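Glycinin A3B4 subunit (Glycine max, PDB 2D5F) serves as a seed storage protein of the 11S globulin type, built from two cupin domains and assembled into hexamers in soybean. Local coordinates at residues 87-93 with 106-112; 76-82 with 112-117. One frame throughout, in Å; residues are numbered along the deposited sequence.

Contact 1 of 2, residues 87-93 with 106-112; sequences ETFEKPQ and QLQDSHQ
Five backbone hydrogen bonds join segment 87-93 to 106-112; strands 89-92 and 109-111 run antiparallel at 176° with axes 4.8 Å apart. Phe-89 N gives to His-111 O (3.2 Å) and His-111 N to Phe-89 O (3.0 Å); further on come Lys-91 N to Asp-109 O (3.0 Å), Gln-108 N to Lys-91 O (2.8 Å) and Gln-93 N to Gln-106 O (2.6 Å). Phe-89/His-111 and Lys-91/Asp-109 are hydrogen-bonded pairs, Glu-90/Ser-110 a non-hydrogen-bonded one with CA atoms 4.2 Å apart. Gln-108 and Asp-109 together face Lys-91, a classic beta bulge that shifts the register by one, so Pro-92 pairs with Leu-107 (CA-CA 4.4 Å) while the chain turns a corner at Gln-108. In the p rotamer, His-111 brings ND1 to Gln-112 O of its own segment (2.7 Å) and CE1 to within 3.8 Å of Phe-89 CB. Lys-91, extended throughout, lays CD 3.3 Å from Gln-108 OE1. On the other face, Glu-90 CB meets Ser-110 CB at 4.0 Å. Asp-109 makes a salt bridge to Lys-482 of a second subunit, and Glu-90 hydrogen-bonds Gly-488 of a third. Main-chain pairing thus holds this arm, leaving the carboxylates of Asp-109 and Glu-90 to bond neighbouring subunits.

Contact 2 of 2, residues 76-82 with 112-117; sequences GAIGFAF and QKIRHF
This is a buried antiparallel strand pairing in the N-terminal cupin domain, where 76-80 lies between 114-117 and strand 131-135 of the same curled sheet. The strand axes approach to 4.6 Å at 144°. Gly-76 pairs with Phe-117 through Gly-76 N to Phe-117 O (3.1 Å) and Phe-117 N to Gly-76 O (2.9 Å); Ile-78 pairs with Arg-115 through Ile-78 N to Arg-115 O (2.8 Å) and Arg-115 N to Ile-78 O (3.1 Å). Between them Ala-77 and His-116 form a non-hydrogen-bonded pair, CA-CA 4.3 Å. Phe-117, in the p rotamer, folds its ring over Gly-76, whose CA makes a CH-pi contact 3.9 Å from the ring centroid; a CB there would clash with the ring. Ile-78 CG2 packs on Phe-117 CD1 at 4.1 Å, and on the opposite face Ala-77 CB touches Ile-114 CG2 at 3.8 Å. Phe-80 CD1 lies over one face of the Arg-115 guanidinium, 3.7 Å from Arg-115 NE; Arg-115 NH2 hydrogen-bonds Met-329 O. Beyond Ile-78 and Arg-115 the backbones draw apart, to 7.0 Å between Ala-81 CA and Gln-112 CA, and the Gln-112 side chain spans the gap to Phe-82. With Ile-78 and Phe-80 packed on Ile-125 of the other sheet, the arrangement is that of a cupin beta-barrel wall.

How the contacts relate
Strand 107-118 serves both contacts in turn: its first part pairs with 89-92 in contact 1, and its later part with 76-80 in contact 2. Contact 1 is nested within the loop that contact 2 closes, and their centres lie 15 Å apart. Gln-112 belongs to both, while the Phe-89 ring crosses to contact 2, with CE2 3.7 Å from Ile-114 N and CE1 3.8 Å from Lys-113 CA. The centre of contact 2 lies about 17 Å from the centre of the chain, that of contact 1 about 32 Å, so the sheet runs from barrel to projecting arm. Contact 2 adjoins the carbonate pocket through Tyr-131 and Thr-133, which touch Ile-78; both contacts reach neighbouring subunits.

Contact 1 of 2, residues 87-93 with 106-112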
ATOM      1  N   GLU B  87     -16.096  10.169  23.154  1.00 22.14           N
ATOM      2  CA  GLU B  87     -15.694  11.391  23.840  1.00 21.54           C
ATOM      3  C   GLU B  87     -14.780  10.895  24.957  1.00 29.16           C
ATOM      4  O   GLU B  87     -15.256  10.510  26.030  1.00 28.77           O
ATOM      5  CB  GLU B  87     -16.919  12.105  24.424  1.00 26.26           C
ATOM      6  CG  GLU B  87     -18.200  11.932  23.610  1.00 32.01           C
ATOM      7  CD  GLU B  87     -18.029  12.270  22.138  1.00 31.25           C
ATOM      8  OE1 GLU B  87     -18.876  11.841  21.337  1.00 33.06           O
ATOM      9  OE2 GLU B  87     -17.056  12.964  21.779  1.00 30.25           O
ATOM     10  N   THR B  88     -13.473  10.892  24.691  1.00 22.50           N
ATOM     11  CA  THR B  88     -12.478  10.394  25.643  1.00 22.61           C
ATOM     12  C   THR B  88     -12.098  11.331  26.782  1.00 21.78           C
ATOM     13  O   THR B  88     -11.348  10.946  27.680  1.00 20.07           O
ATOM     14  CB  THR B  88     -11.183   9.974  24.915  1.00 25.19           C
ATOM     15  OG1 THR B  88     -10.591  11.121  24.295  1.00 25.72           O
ATOM     16  CG2 THR B  88     -11.489   8.926  23.848  1.00 25.60           C
ATOM     17  N   PHE B  89     -12.584  12.565  26.729  1.00 18.95           N
ATOM     18  CA  PHE B  89     -12.326  13.540  27.785  1.00 18.38           C
ATOM     19  C   PHE B  89     -13.638  13.662  28.555  1.00 21.65           C
ATOM     20  O   PHE B  89     -14.611  14.220  28.055  1.00 25.71           O
ATOM     21  CB  PHE B  89     -11.945  14.900  27.186  1.00 21.95           C
ATOM     22  CG  PHE B  89     -10.466  15.065  26.920  1.00 27.19           C
ATOM     23  CD1 PHE B  89      -9.709  14.014  26.404  1.00 25.24           C
ATOM     24  CD2 PHE B  89      -9.835  16.279  27.177  1.00 28.96           C
ATOM     25  CE1 PHE B  89      -8.345  14.171  26.152  1.00 23.28           C
ATOM     26  CE2 PHE B  89      -8.472  16.447  26.926  1.00 32.06           C
ATOM     27  CZ  PHE B  89      -7.724  15.385  26.411  1.00 23.56           C
ATOM     28  N   GLU B  90     -13.689  13.109  29.758  1.00 23.80           N
ATOM     29  CA  GLU B  90     -14.924  13.194  30.527  1.00 34.69           C
ATOM     30  C   GLU B  90     -14.685  13.715  31.935  1.00 34.55           C
ATOM     31  O   GLU B  90     -13.623  13.511  32.522  1.00 29.78           O
ATOM     32  CB  GLU B  90     -15.626  11.833  30.567  1.00 27.06           C
ATOM     33  CG  GLU B  90     -14.814  10.723  31.191  1.00 38.20           C
ATOM     34  CD  GLU B  90     -15.487   9.367  31.063  1.00 39.33           C
ATOM     35  OE1 GLU B  90     -14.891   8.369  31.516  1.00 46.42           O
ATOM     36  OE2 GLU B  90     -16.603   9.297  30.506  1.00 42.57           O
ATOM     37  N   LYS B  91     -15.685  14.404  32.461  1.00 33.65           N
ATOM     38  CA  LYS B  91     -15.600  14.972  33.793  1.00 39.58           C
ATOM     39  C   LYS B  91     -16.819  14.562  34.607  1.00 36.36           C
ATOM     40  O   LYS B  91     -17.943  14.936  34.281  1.00 42.78           O
ATOM     41  CB  LYS B  91     -15.532  16.494  33.691  1.00 36.43           C
ATOM     42  CG  LYS B  91     -15.389  17.218  35.014  1.00 43.95           C
ATOM     43  CD  LYS B  91     -15.327  18.716  34.775  1.00 49.88           C
ATOM     44  CE  LYS B  91     -15.133  19.491  36.063  1.00 58.86           C
ATOM     45  NZ  LYS B  91     -15.081  20.961  35.795  1.00 60.64           N
ATOM     46  N   PRO B  92     -16.615  13.758  35.659  1.00 43.33           N
ATOM     47  CA  PRO B  92     -17.739  13.324  36.498  1.00 50.09           C
ATOM     48  C   PRO B  92     -18.323  14.513  37.264  1.00 50.62           C
ATOM     49  O   PRO B  92     -17.596  15.432  37.648  1.00 48.06           O
ATOM     50  CB  PRO B  92     -17.098  12.298  37.431  1.00 46.97           C
ATOM     51  CG  PRO B  92     -15.974  11.745  36.600  1.00 54.46           C
ATOM     52  CD  PRO B  92     -15.399  12.995  35.983  1.00 45.59           C
ATOM     53  N   GLN B  93     -19.633  14.494  37.479  1.00 56.70           N
ATOM     54  CA  GLN B  93     -20.313  15.570  38.197  1.00 61.96           C
ATOM     55  C   GLN B  93     -19.912  15.601  39.674  1.00 63.50           C
ATOM     56  O   GLN B  93     -19.459  14.598  40.232  1.00 60.26           O
ATOM     57  CB  GLN B  93     -21.827  15.390  38.073  1.00 63.01           C
ATOM     58  CG  GLN B  93     -22.571  16.587  37.507  1.00 61.05           C
ATOM     59  CD  GLN B  93     -23.924  16.201  36.930  1.00 70.58           C
ATOM     60  OE1 GLN B  93     -24.741  15.556  37.598  1.00 65.20           O
ATOM     61  NE2 GLN B  93     -24.168  16.592  35.682  1.00 65.53           N
ATOM     62  N   GLN B 106     -21.745  10.089  37.360  1.00 67.99           N
ATOM     63  CA  GLN B 106     -22.612  10.782  36.411  1.00 65.28           C
ATOM     64  C   GLN B 106     -21.861  11.933  35.747  1.00 64.40           C
ATOM     65  O   GLN B 106     -21.390  12.852  36.419  1.00 62.76           O
ATOM     66  CB  GLN B 106     -23.865  11.293  37.129  1.00 70.48           C
ATOM     67  CG  GLN B 106     -23.807  11.168  38.650  1.00 72.79           C
ATOM     68  CD  GLN B 106     -22.978  12.260  39.299  1.00 75.58           C
ATOM     69  OE1 GLN B 106     -23.392  13.421  39.347  1.00 81.11           O
ATOM     70  NE2 GLN B 106     -21.801  11.897  39.798  1.00 78.27           N
ATOM     71  N   LEU B 107     -21.754  11.874  34.421  1.00 63.53           N
ATOM     72  CA  LEU B 107     -21.032  12.887  33.654  1.00 61.60           C
ATOM     73  C   LEU B 107     -21.614  14.289  33.707  1.00 57.54           C
ATOM     74  O   LEU B 107     -22.815  14.482  33.527  1.00 61.88           O
ATOM     75  CB  LEU B 107     -20.906  12.460  32.186  1.00 60.07           C
ATOM     76  CG  LEU B 107     -19.842  11.419  31.813  1.00 60.64           C
ATOM     77  CD1 LEU B 107     -20.083  10.118  32.569  1.00 62.26           C
ATOM     78  CD2 LEU B 107     -19.880  11.179  30.307  1.00 57.40           C
ATOM     79  N   GLN B 108     -20.738  15.260  33.953  1.00 49.26           N
ATOM     80  CA  GLN B 108     -21.111  16.668  34.005  1.00 46.92           C
ATOM     81  C   GLN B 108     -20.887  17.226  32.598  1.00 47.67           C
ATOM     82  O   GLN B 108     -21.513  18.201  32.186  1.00 42.38           O
ATOM     83  CB  GLN B 108     -20.239  17.407  35.024  1.00 51.23           C
ATOM     84  CG  GLN B 108     -20.480  18.908  35.098  1.00 59.21           C
ATOM     85  CD  GLN B 108     -19.660  19.686  34.085  1.00 70.65           C
ATOM     86  OE1 GLN B 108     -18.429  19.707  34.152  1.00 77.31           O
ATOM     87  NE2 GLN B 108     -20.337  20.330  33.137  1.00 69.52           N
ATOM     88  N   ASP B 109     -19.974  16.587  31.875  1.00 42.85           N
ATOM     89  CA  ASP B 109     -19.656  16.951  30.501  1.00 38.91           C
ATOM     90  C   ASP B 109     -18.623  15.980  29.951  1.00 37.54           C
ATOM     91  O   ASP B 109     -17.845  15.383  30.700  1.00 33.12           O
ATOM     92  CB  ASP B 109     -19.089  18.374  30.404  1.00 36.19           C
ATOM     93  CG  ASP B 109     -18.937  18.846  28.950  1.00 41.35           C
ATOM     94  OD1 ASP B 109     -18.182  19.802  28.688  1.00 40.83           O
ATOM     95  OD2 ASP B 109     -19.586  18.264  28.059  1.00 46.68           O
ATOM     96  N   SER B 110     -18.641  15.813  28.637  1.00 34.62           N
ATOM     97  CA  SER B 110     -17.687  14.958  27.954  1.00 32.03           C
ATOM     98  C   SER B 110     -17.592  15.495  26.535  1.00 34.13           C
ATOM     99  O   SER B 110     -18.559  16.043  26.001  1.00 31.27           O
ATOM    100  CB  SER B 110     -18.142  13.491  27.956  1.00 27.47           C
ATOM    101  OG  SER B 110     -19.337  13.306  27.223  1.00 31.01           O
ATOM    102  N   HIS B 111     -16.410  15.374  25.947  1.00 28.33           N
ATOM    103  CA  HIS B 111     -16.177  15.841  24.589  1.00 26.84           C
ATOM    104  C   HIS B 111     -14.917  15.167  24.066  1.00 23.82           C
ATOM    105  O   HIS B 111     -14.339  14.322  24.751  1.00 24.36           O
ATOM    106  CB  HIS B 111     -16.042  17.375  24.561  1.00 23.75           C
ATOM    107  CG  HIS B 111     -15.016  17.925  25.508  1.00 23.35           C
ATOM    108  ND1 HIS B 111     -13.659  17.795  25.298  1.00 25.84           N
ATOM    109  CD2 HIS B 111     -15.153  18.646  26.645  1.00 26.32           C
ATOM    110  CE1 HIS B 111     -13.005  18.417  26.264  1.00 25.71           C
ATOM    111  NE2 HIS B 111     -13.886  18.942  27.095  1.00 24.30           N
ATOM    112  N   GLN B 112     -14.494  15.518  22.859  1.00 19.99           N
ATOM    113  CA  GLN B 112     -13.298  14.901  22.303  1.00 27.51           C
ATOM    114  C   GLN B 112     -12.033  15.630  22.733  1.00 23.05           C
ATOM    115  O   GLN B 112     -12.093  16.711  23.316  1.00 20.88           O
ATOM    116  CB  GLN B 112     -13.399  14.803  20.766  1.00 18.23           C
ATOM    117  CG  GLN B 112     -14.425  13.766  20.325  1.00 21.69           C
ATOM    118  CD  GLN B 112     -14.573  13.617  18.816  1.00 24.64           C
ATOM    119  OE1 GLN B 112     -15.503  12.960  18.342  1.00 21.49           O
ATOM    120  NE2 GLN B 112     -13.664  14.219  18.058  1.00 15.01           N
TER

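Contact 2 of 2, residues 76-82 with 112-117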
ATOM      1  N   GLY B  76      -3.206  28.806  21.995  1.00 23.07           N
ATOM      2  CA  GLY B  76      -4.595  28.464  22.190  1.00 24.66           C
ATOM      3  C   GLY B  76      -4.846  26.978  22.105  1.00 25.67           C
ATOM      4  O   GLY B  76      -3.936  26.155  22.246  1.00 28.49           O
ATOM      5  N   ALA B  77      -6.099  26.631  21.865  1.00 28.40           N
ATOM      6  CA  ALA B  77      -6.492  25.243  21.775  1.00 25.24           C
ATOM      7  C   ALA B  77      -7.428  25.068  20.600  1.00 28.15           C
ATOM      8  O   ALA B  77      -8.207  25.960  20.277  1.00 26.02           O
ATOM      9  CB  ALA B  77      -7.189  24.822  23.060  1.00 21.03           C
ATOM     10  N   ILE B  78      -7.341  23.913  19.958  1.00 26.84           N
ATOM     11  CA  ILE B  78      -8.198  23.606  18.832  1.00 23.13           C
ATOM     12  C   ILE B  78      -8.859  22.266  19.121  1.00 20.78           C
ATOM     13  O   ILE B  78      -8.232  21.360  19.672  1.00 24.24           O
ATOM     14  CB  ILE B  78      -7.393  23.508  17.517  1.00 22.05           C
ATOM     15  CG1 ILE B  78      -8.320  23.084  16.370  1.00 17.77           C
ATOM     16  CG2 ILE B  78      -6.233  22.524  17.692  1.00 19.20           C
ATOM     17  CD1 ILE B  78      -7.679  23.158  14.986  1.00 19.37           C
ATOM     18  N   GLY B  79     -10.131  22.153  18.765  1.00 22.52           N
ATOM     19  CA  GLY B  79     -10.842  20.914  18.979  1.00 21.72           C
ATOM     20  C   GLY B  79     -11.560  20.512  17.708  1.00 24.37           C
ATOM     21  O   GLY B  79     -12.123  21.359  17.020  1.00 24.04           O
ATOM     22  N   PHE B  80     -11.519  19.223  17.381  1.00 17.79           N
ATOM     23  CA  PHE B  80     -12.195  18.730  16.193  1.00 20.47           C
ATOM     24  C   PHE B  80     -13.354  17.835  16.592  1.00 17.83           C
ATOM     25  O   PHE B  80     -13.430  17.370  17.730  1.00 25.25           O
ATOM     26  CB  PHE B  80     -11.256  17.895  15.322  1.00 19.60           C
ATOM     27  CG  PHE B  80     -10.027  18.619  14.868  1.00 21.36           C
ATOM     28  CD1 PHE B  80      -8.929  18.740  15.708  1.00 20.09           C
ATOM     29  CD2 PHE B  80      -9.947  19.132  13.578  1.00 16.56           C
ATOM     30  CE1 PHE B  80      -7.768  19.352  15.267  1.00 24.23           C
ATOM     31  CE2 PHE B  80      -8.790  19.746  13.128  1.00 15.14           C
ATOM     32  CZ  PHE B  80      -7.696  19.856  13.972  1.00 14.15           C
ATOM     33  N   ALA B  81     -14.252  17.590  15.646  1.00 21.37           N
ATOM     34  CA  ALA B  81     -15.385  16.707  15.878  1.00 22.93           C
ATOM     35  C   ALA B  81     -15.287  15.558  14.867  1.00 20.51           C
ATOM     36  O   ALA B  81     -15.835  15.642  13.774  1.00 19.37           O
ATOM     37  CB  ALA B  81     -16.713  17.462  15.697  1.00 19.79           C
ATOM     38  N   PHE B  82     -14.566  14.500  15.232  1.00 21.46           N
ATOM     39  CA  PHE B  82     -14.423  13.342  14.356  1.00 19.04           C
ATOM     40  C   PHE B  82     -15.698  12.525  14.464  1.00 16.93           C
ATOM     41  O   PHE B  82     -16.103  12.123  15.555  1.00 18.87           O
ATOM     42  CB  PHE B  82     -13.199  12.515  14.754  1.00 22.32           C
ATOM     43  CG  PHE B  82     -11.901  13.103  14.280  1.00 27.82           C
ATOM     44  CD1 PHE B  82     -11.336  14.198  14.925  1.00 37.07           C
ATOM     45  CD2 PHE B  82     -11.264  12.589  13.152  1.00 45.05           C
ATOM     46  CE1 PHE B  82     -10.151  14.778  14.452  1.00 41.86           C
ATOM     47  CE2 PHE B  82     -10.081  13.159  12.670  1.00 46.94           C
ATOM     48  CZ  PHE B  82      -9.525  14.257  13.325  1.00 41.06           C
ATOM     49  N   GLN B 112     -14.494  15.518  22.859  1.00 19.99           N
ATOM     50  CA  GLN B 112     -13.298  14.901  22.303  1.00 27.51           C
ATOM     51  C   GLN B 112     -12.033  15.630  22.733  1.00 23.05           C
ATOM     52  O   GLN B 112     -12.093  16.711  23.316  1.00 20.88           O
ATOM     53  CB  GLN B 112     -13.399  14.803  20.766  1.00 18.23           C
ATOM     54  CG  GLN B 112     -14.425  13.766  20.325  1.00 21.69           C
ATOM     55  CD  GLN B 112     -14.573  13.617  18.816  1.00 24.64           C
ATOM     56  OE1 GLN B 112     -15.503  12.960  18.342  1.00 21.49           O
ATOM     57  NE2 GLN B 112     -13.664  14.219  18.058  1.00 15.01           N
ATOM     58  N   LYS B 113     -10.891  15.014  22.455  1.00 22.62           N
ATOM     59  CA  LYS B 113      -9.594  15.559  22.827  1.00 21.66           C
ATOM     60  C   LYS B 113      -9.379  17.031  22.489  1.00 29.15           C
ATOM     61  O   LYS B 113      -9.754  17.502  21.415  1.00 27.48           O
ATOM     62  CB  LYS B 113      -8.487  14.725  22.181  1.00 20.41           C
ATOM     63  CG  LYS B 113      -7.075  15.175  22.550  1.00 31.94           C
ATOM     64  CD  LYS B 113      -6.021  14.310  21.874  1.00 38.47           C
ATOM     65  CE  LYS B 113      -4.617  14.734  22.285  1.00 40.94           C
ATOM     66  NZ  LYS B 113      -3.600  13.753  21.816  1.00 42.34           N
ATOM     67  N   ILE B 114      -8.771  17.753  23.426  1.00 28.32           N
ATOM     68  CA  ILE B 114      -8.459  19.160  23.229  1.00 28.14           C
ATOM     69  C   ILE B 114      -6.974  19.221  22.925  1.00 28.31           C
ATOM     70  O   ILE B 114      -6.161  18.698  23.685  1.00 30.49           O
ATOM     71  CB  ILE B 114      -8.741  20.005  24.498  1.00 31.90           C
ATOM     72  CG1 ILE B 114     -10.234  19.953  24.836  1.00 37.78           C
ATOM     73  CG2 ILE B 114      -8.293  21.449  24.281  1.00 30.32           C
ATOM     74  CD1 ILE B 114     -11.141  20.390  23.696  1.00 31.45           C
ATOM     75  N   ARG B 115      -6.621  19.843  21.807  1.00 23.58           N
ATOM     76  CA  ARG B 115      -5.225  19.945  21.424  1.00 24.59           C
ATOM     77  C   ARG B 115      -4.746  21.377  21.595  1.00 26.78           C
ATOM     78  O   ARG B 115      -5.418  22.321  21.182  1.00 28.40           O
ATOM     79  CB  ARG B 115      -5.037  19.498  19.970  1.00 27.78           C
ATOM     80  CG  ARG B 115      -5.527  18.074  19.673  1.00 29.90           C
ATOM     81  CD  ARG B 115      -6.611  18.100  18.600  1.00 34.16           C
ATOM     82  NE  ARG B 115      -7.192  16.787  18.310  1.00 34.35           N
ATOM     83  CZ  ARG B 115      -6.605  15.838  17.588  1.00 33.55           C
ATOM     84  NH1 ARG B 115      -7.223  14.683  17.387  1.00 39.50           N
ATOM     85  NH2 ARG B 115      -5.406  16.040  17.062  1.00 37.29           N
ATOM     86  N   HIS B 116      -3.582  21.531  22.212  1.00 23.52           N
ATOM     87  CA  HIS B 116      -3.003  22.842  22.443  1.00 25.62           C
ATOM     88  C   HIS B 116      -1.990  23.181  21.365  1.00 27.89           C
ATOM     89  O   HIS B 116      -1.322  22.295  20.837  1.00 28.63           O
ATOM     90  CB  HIS B 116      -2.322  22.869  23.812  1.00 26.67           C
ATOM     91  CG  HIS B 116      -3.272  22.728  24.958  1.00 34.13           C
ATOM     92  ND1 HIS B 116      -3.893  23.809  25.545  1.00 33.06           N
ATOM     93  CD2 HIS B 116      -3.742  21.630  25.596  1.00 36.66           C
ATOM     94  CE1 HIS B 116      -4.705  23.382  26.497  1.00 43.14           C
ATOM     95  NE2 HIS B 116      -4.632  22.065  26.547  1.00 37.86           N
ATOM     96  N   PHE B 117      -1.885  24.464  21.036  1.00 23.28           N
ATOM     97  CA  PHE B 117      -0.928  24.909  20.039  1.00 26.55           C
ATOM     98  C   PHE B 117      -0.251  26.191  20.490  1.00 30.33           C
ATOM     99  O   PHE B 117      -0.784  26.932  21.325  1.00 28.11           O
ATOM    100  CB  PHE B 117      -1.600  25.130  18.673  1.00 25.74           C
ATOM    101  CG  PHE B 117      -2.692  26.166  18.679  1.00 24.96           C
ATOM    102  CD1 PHE B 117      -4.031  25.784  18.730  1.00 20.52           C
ATOM    103  CD2 PHE B 117      -2.382  27.523  18.622  1.00 20.67           C
ATOM    104  CE1 PHE B 117      -5.047  26.739  18.723  1.00 23.66           C
ATOM    105  CE2 PHE B 117      -3.386  28.485  18.616  1.00 23.65           C
ATOM    106  CZ  PHE B 117      -4.725  28.089  18.666  1.00 25.09           C
TER